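Local coordinates for protein 2'-5' RNA Ligase (Thermus thermophilus, PDB 1IUH) that is a LigT-like protein of the 2H clan, with a curled antiparallel sheet packed against helices, at residues G29-V33 with T132-A138; Y79-T85 with P141-P145. One frame throughout, in Å; residues are numbered along the deposited sequence.

Overall arrangement
Following the chain from the N terminus, strand 30-32 comes after helix 11-21 and waits almost a hundred residues for its partner, the end of strand 130-136; contact 1 closes that long loop and adds a short strand to the antiparallel sheet. Before the partner arrives, the chain makes the hairpin of strands 70-80 and 88-94. The end of its first strand and most of the following turn, 79-85, are met in contact 2 by residues 141-145, in the loop following strand 130-136. The two closures therefore cross rather than nest. They also touch: the Trp30 indole nitrogen hydrogen-bonds to Pro141 O, and its ring packs on Tyr79, joining short strand, hairpin and loop.

Contact 1: G29-V33 with T132-A138; sequences GWKPV and TLARRKA
The indole of Trp30 lies over strand 132-136, with which strand 30-32 pairs antiparallel: Arg136 CB sits over one face of its six-membered ring in a CH-pi contact, 4.0 Å from the centroid, and Arg135 CA lies at the edge, in plane. The arginine touches through CB; its guanidinium, farther along, stands at 86° to the ring. With CG anti to the carbonyl carbon (chi1 -78°), Trp30 also brings CE3 to 3.9 Å from Ala134 CB. Trp89 and Tyr79 add further packing around the indole, and its NE1 hydrogen-bonds to Pro141 O.

In the strand pairing, Lys31 and Arg135 form the hydrogen-bonded pair, Lys31 N to Arg135 O at 2.7 Å and Arg135 N to Lys31 O at 2.8 Å. Further on, Leu133 and Ala134 both face Trp89 of the neighbouring strand, a classic beta bulge, and Val33 N hydrogen-bonds to Leu133 O. Lys31 points to the face opposite the indole, where Lys137 runs alongside it with the two NZ atoms 3.7 Å apart; a weak bond from Lys31 NZ to Lys167 O may ease that repulsion. At the far end, Gly29 O takes two N-H groups: a weak bond from Lys137 N and one from Ala138 N at 3.2 Å.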
loop_
_atom_site.group_PDB
_atom_site.type_symbol
_atom_site.label_atom_id
_atom_site.label_comp_id
_atom_site.label_asym_id
_atom_site.label_seq_id
_atom_site.Cartn_x
_atom_site.Cartn_y
_atom_site.Cartn_z
ATOM N N GLY A 29 -9.013 -9.927 -18.833
ATOM C CA GLY A 29 -7.720 -9.288 -18.871
ATOM C C GLY A 29 -7.354 -8.678 -17.520
ATOM O O GLY A 29 -6.198 -8.267 -17.337
ATOM N N TRP A 30 -8.309 -8.597 -16.580
ATOM C CA TRP A 30 -8.055 -8.013 -15.258
ATOM C C TRP A 30 -7.752 -9.024 -14.193
ATOM O O TRP A 30 -8.495 -9.993 -13.994
ATOM C CB TRP A 30 -9.216 -7.174 -14.795
ATOM C CG TRP A 30 -9.243 -5.856 -15.448
ATOM C CD1 TRP A 30 -10.212 -5.379 -16.283
ATOM C CD2 TRP A 30 -8.296 -4.778 -15.273
ATOM N NE1 TRP A 30 -9.939 -4.074 -16.622
ATOM C CE2 TRP A 30 -8.770 -3.682 -16.022
ATOM C CE3 TRP A 30 -7.105 -4.639 -14.550
ATOM C CZ2 TRP A 30 -8.102 -2.464 -16.071
ATOM C CZ3 TRP A 30 -6.435 -3.417 -14.587
ATOM C CH2 TRP A 30 -6.927 -2.350 -15.337
ATOM N N LYS A 31 -6.645 -8.822 -13.499
ATOM C CA LYS A 31 -6.304 -9.775 -12.467
ATOM C C LYS A 31 -6.614 -9.093 -11.140
ATOM O O LYS A 31 -5.983 -8.114 -10.722
ATOM C CB LYS A 31 -4.847 -10.163 -12.639
ATOM C CG LYS A 31 -4.204 -10.816 -11.461
ATOM C CD LYS A 31 -4.565 -12.255 -11.289
ATOM C CE LYS A 31 -3.486 -12.906 -10.402
ATOM N NZ LYS A 31 -3.676 -14.387 -10.176
ATOM N N PRO A 32 -7.613 -9.603 -10.451
ATOM C CA PRO A 32 -7.955 -8.973 -9.193
ATOM C C PRO A 32 -7.071 -9.429 -8.035
ATOM O O PRO A 32 -6.688 -10.619 -7.921
ATOM C CB PRO A 32 -9.437 -9.357 -9.023
ATOM C CG PRO A 32 -9.447 -10.698 -9.452
ATOM C CD PRO A 32 -8.498 -10.736 -10.694
ATOM N N VAL A 33 -6.752 -8.437 -7.200
ATOM C CA VAL A 33 -5.946 -8.627 -6.018
ATOM C C VAL A 33 -6.824 -9.385 -5.019
ATOM O O VAL A 33 -7.974 -9.037 -4.849
ATOM C CB VAL A 33 -5.525 -7.222 -5.407
ATOM C CG1 VAL A 33 -4.956 -7.393 -4.018
ATOM C CG2 VAL A 33 -4.508 -6.516 -6.303
ATOM N N THR A 132 -4.493 -0.860 -4.667
ATOM C CA THR A 132 -4.725 -1.630 -5.877
ATOM C C THR A 132 -5.857 -2.640 -5.824
ATOM O O THR A 132 -5.934 -3.430 -4.916
ATOM C CB THR A 132 -3.443 -2.297 -6.264
ATOM O OG1 THR A 132 -2.453 -1.276 -6.257
ATOM C CG2 THR A 132 -3.500 -2.837 -7.646
ATOM N N LEU A 133 -6.696 -2.600 -6.856
ATOM C CA LEU A 133 -7.884 -3.453 -7.051
ATOM C C LEU A 133 -7.676 -4.577 -8.031
ATOM O O LEU A 133 -8.240 -5.679 -7.882
ATOM C CB LEU A 133 -9.027 -2.605 -7.590
ATOM C CG LEU A 133 -9.448 -1.503 -6.648
ATOM C CD1 LEU A 133 -10.266 -0.543 -7.400
ATOM C CD2 LEU A 133 -10.186 -2.106 -5.480
ATOM N N ALA A 134 -6.894 -4.284 -9.057
ATOM C CA ALA A 134 -6.599 -5.274 -10.058
ATOM C C ALA A 134 -5.490 -4.801 -10.953
ATOM O O ALA A 134 -5.227 -3.618 -11.053
ATOM C CB ALA A 134 -7.880 -5.580 -10.888
ATOM N N ARG A 135 -4.842 -5.746 -11.617
ATOM C CA ARG A 135 -3.740 -5.421 -12.536
ATOM C C ARG A 135 -4.033 -6.022 -13.938
ATOM O O ARG A 135 -4.572 -7.140 -14.080
ATOM C CB ARG A 135 -2.389 -5.927 -11.970
ATOM C CG ARG A 135 -1.981 -5.289 -10.640
ATOM C CD ARG A 135 -0.584 -5.749 -10.005
ATOM N NE ARG A 135 -0.074 -4.724 -9.044
ATOM C CZ ARG A 135 0.641 -3.620 -9.381
ATOM N NH1 ARG A 135 0.982 -3.369 -10.668
ATOM N NH2 ARG A 135 0.975 -2.722 -8.429
ATOM N N ARG A 136 -3.686 -5.241 -14.956
ATOM C CA ARG A 136 -3.920 -5.611 -16.333
ATOM C C ARG A 136 -2.890 -6.570 -16.923
ATOM O O ARG A 136 -1.805 -6.175 -17.345
ATOM C CB ARG A 136 -4.084 -4.293 -17.133
ATOM C CG ARG A 136 -3.384 -4.147 -18.442
ATOM C CD ARG A 136 -3.759 -5.204 -19.401
ATOM N NE ARG A 136 -3.874 -4.715 -20.775
ATOM C CZ ARG A 136 -3.095 -5.102 -21.771
ATOM N NH1 ARG A 136 -2.115 -5.996 -21.560
ATOM N NH2 ARG A 136 -3.324 -4.602 -22.993
ATOM N N LYS A 137 -3.237 -7.848 -16.904
ATOM C CA LYS A 137 -2.411 -8.908 -17.429
ATOM C C LYS A 137 -2.704 -9.115 -18.921
ATOM O O LYS A 137 -1.923 -9.724 -19.639
ATOM C CB LYS A 137 -2.681 -10.189 -16.686
ATOM C CG LYS A 137 -1.770 -10.464 -15.444
ATOM C CD LYS A 137 -1.955 -11.982 -14.967
ATOM C CE LYS A 137 -0.824 -12.544 -14.069
ATOM N NZ LYS A 137 -1.332 -13.201 -12.774
ATOM N N ALA A 138 -3.809 -8.584 -19.427
ATOM C CA ALA A 138 -4.092 -8.784 -20.831
ATOM C C ALA A 138 -5.075 -7.741 -21.312
ATOM O O ALA A 138 -5.520 -6.923 -20.554
ATOM C CB ALA A 138 -4.604 -10.200 -21.053
#

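Contact 2: Y79-T85 with P141-P145; sequences YFPNEGT and PRVPP
The turn of a beta hairpin, joining strand 70-80 to strand 88-94, is met here by Arg142, which reaches in from the loop after strand 130-136, while Tyr79 at the base of the turn reaches back toward that loop. The two side chains run antiparallel, each reaching toward the other's backbone. Arg142 CD passes over one face of the Tyr79 ring, 3.9 Å from its centroid, a CH-pi contact. Beyond it the guanidinium is turned 49° from the ring plane, and NH1 comes to 3.4 Å from Tyr79 CB. A bend at chi2 (-116°) lays the arginine chain along the ring and delivers its head to the turn.

There the guanidinium meets backbone carbonyls. NH2 donates to Pro81 O at 3.3 Å, with the oxygen tilted out of the guanidinium plane, and NH1 makes a weak bond to Asn82 O at 3.0 Å. Gly84 O lies at the guanidinium edge beside NH2, but the modelled separation is too short for its exact geometry to be trusted. The peptide bond before Pro81 is cis.

At the other end Val143 N gives Tyr79 OH a nearly straight hydrogen bond, 2.8 Å at 172°. A water also hydrogen-bonds to that hydroxyl, 3.0 Å from OH, and donates to Pro144 O, so the phenol is tied to the loop directly and through solvent. Trp89 stacks on Tyr79 from the hairpin's second strand.

The chemistry is that of a cation among neutral carbonyl oxygens rather than a salt bridge: the charge of the arginine is met by Pro81 O and, weakly, by Asn82 O, and probably polarises those peptides.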
loop_
_atom_site.group_PDB
_atom_site.type_symbol
_atom_site.label_atom_id
_atom_site.label_comp_id
_atom_site.label_asym_id
_atom_site.label_seq_id
_atom_site.Cartn_x
_atom_site.Cartn_y
_atom_site.Cartn_z
ATOM N N TYR A 79 -6.795 4.853 -12.600
ATOM C CA TYR A 79 -5.865 3.943 -13.332
ATOM C C TYR A 79 -4.466 4.496 -13.556
ATOM O O TYR A 79 -4.254 5.689 -13.575
ATOM C CB TYR A 79 -6.345 3.560 -14.742
ATOM C CG TYR A 79 -7.686 2.918 -14.778
ATOM C CD1 TYR A 79 -8.832 3.691 -14.652
ATOM C CD2 TYR A 79 -7.809 1.542 -14.864
ATOM C CE1 TYR A 79 -10.071 3.109 -14.607
ATOM C CE2 TYR A 79 -9.034 0.947 -14.808
ATOM C CZ TYR A 79 -10.177 1.726 -14.683
ATOM O OH TYR A 79 -11.421 1.165 -14.665
ATOM N N PHE A 80 -3.514 3.598 -13.733
ATOM C CA PHE A 80 -2.179 4.011 -14.048
ATOM C C PHE A 80 -1.788 3.108 -15.191
ATOM O O PHE A 80 -1.910 1.896 -15.098
ATOM C CB PHE A 80 -1.171 3.792 -12.915
ATOM C CG PHE A 80 0.285 3.880 -13.391
ATOM C CD1 PHE A 80 0.900 5.123 -13.594
ATOM C CD2 PHE A 80 0.983 2.716 -13.789
ATOM C CE1 PHE A 80 2.167 5.195 -14.196
ATOM C CE2 PHE A 80 2.250 2.781 -14.394
ATOM C CZ PHE A 80 2.838 4.018 -14.600
ATOM N N PRO A 81 -1.348 3.695 -16.306
ATOM C CA PRO A 81 -1.219 5.130 -16.524
ATOM C C PRO A 81 -2.594 5.733 -16.735
ATOM O O PRO A 81 -3.507 5.053 -17.184
ATOM C CB PRO A 81 -0.377 5.192 -17.775
ATOM C CG PRO A 81 0.495 4.067 -17.615
ATOM C CD PRO A 81 -0.440 2.980 -17.217
ATOM N N ASN A 82 -2.712 7.017 -16.431
ATOM C CA ASN A 82 -3.957 7.786 -16.539
ATOM C C ASN A 82 -4.639 7.764 -17.923
ATOM O O ASN A 82 -5.864 7.879 -18.011
ATOM C CB ASN A 82 -3.645 9.233 -16.135
ATOM C CG ASN A 82 -4.820 9.938 -15.514
ATOM O OD1 ASN A 82 -5.810 10.227 -16.185
ATOM N ND2 ASN A 82 -4.722 10.223 -14.214
ATOM N N GLU A 83 -3.841 7.671 -18.993
ATOM C CA GLU A 83 -4.335 7.615 -20.369
ATOM C C GLU A 83 -3.616 6.476 -21.086
ATOM O O GLU A 83 -2.465 6.173 -20.779
ATOM C CB GLU A 83 -4.092 8.942 -21.073
ATOM C CG GLU A 83 -4.822 10.077 -20.366
ATOM C CD GLU A 83 -4.372 11.463 -20.817
ATOM O OE1 GLU A 83 -3.140 11.678 -20.946
ATOM O OE2 GLU A 83 -5.247 12.348 -21.028
ATOM N N GLY A 84 -4.320 5.811 -22.007
ATOM C CA GLY A 84 -3.738 4.682 -22.724
ATOM C C GLY A 84 -3.971 3.342 -22.025
ATOM O O GLY A 84 -4.723 3.278 -21.041
ATOM N N THR A 85 -3.354 2.271 -22.527
ATOM C CA THR A 85 -3.519 0.970 -21.897
ATOM C C THR A 85 -3.229 1.138 -20.398
ATOM O O THR A 85 -2.149 1.630 -20.034
ATOM C CB THR A 85 -2.508 -0.065 -22.429
ATOM O OG1 THR A 85 -2.440 -0.001 -23.854
ATOM C CG2 THR A 85 -2.928 -1.466 -22.034
ATOM N N PRO A 141 -10.867 -3.570 -20.618
ATOM C CA PRO A 141 -11.246 -2.154 -20.645
ATOM C C PRO A 141 -11.367 -1.433 -19.281
ATOM O O PRO A 141 -11.514 -2.067 -18.242
ATOM C CB PRO A 141 -12.603 -2.193 -21.333
ATOM C CG PRO A 141 -13.198 -3.418 -20.763
ATOM C CD PRO A 141 -12.045 -4.424 -20.889
ATOM N N ARG A 142 -11.287 -0.108 -19.323
ATOM C CA ARG A 142 -11.534 0.699 -18.151
ATOM C C ARG A 142 -13.012 0.425 -17.863
ATOM O O ARG A 142 -13.783 0.080 -18.755
ATOM C CB ARG A 142 -11.448 2.201 -18.462
ATOM C CG ARG A 142 -10.216 2.621 -19.195
ATOM C CD ARG A 142 -9.322 3.576 -18.408
ATOM N NE ARG A 142 -8.021 3.647 -19.090
ATOM C CZ ARG A 142 -7.006 4.418 -18.700
ATOM N NH1 ARG A 142 -7.146 5.196 -17.623
ATOM N NH2 ARG A 142 -5.861 4.403 -19.368
ATOM N N VAL A 143 -13.397 0.626 -16.622
ATOM C CA VAL A 143 -14.784 0.470 -16.167
ATOM C C VAL A 143 -15.077 1.837 -15.541
ATOM O O VAL A 143 -14.158 2.478 -15.031
ATOM C CB VAL A 143 -14.860 -0.583 -15.054
ATOM C CG1 VAL A 143 -16.132 -0.361 -14.222
ATOM C CG2 VAL A 143 -14.772 -1.978 -15.655
ATOM N N PRO A 144 -16.340 2.292 -15.521
ATOM C CA PRO A 144 -16.595 3.616 -14.917
ATOM C C PRO A 144 -16.067 3.768 -13.505
ATOM O O PRO A 144 -15.784 2.790 -12.808
ATOM C CB PRO A 144 -18.116 3.749 -14.928
ATOM C CG PRO A 144 -18.563 2.865 -16.061
ATOM C CD PRO A 144 -17.599 1.649 -15.946
ATOM N N PRO A 145 -15.917 5.009 -13.067
ATOM C CA PRO A 145 -15.422 5.296 -11.719
ATOM C C PRO A 145 -16.294 4.660 -10.650
ATOM O O PRO A 145 -17.476 4.462 -10.867
ATOM C CB PRO A 145 -15.477 6.813 -11.654
ATOM C CG PRO A 145 -15.223 7.234 -13.126
ATOM C CD PRO A 145 -15.982 6.213 -13.921
HETATM O O HOH W 1 -12.793 2.356 -12.293
#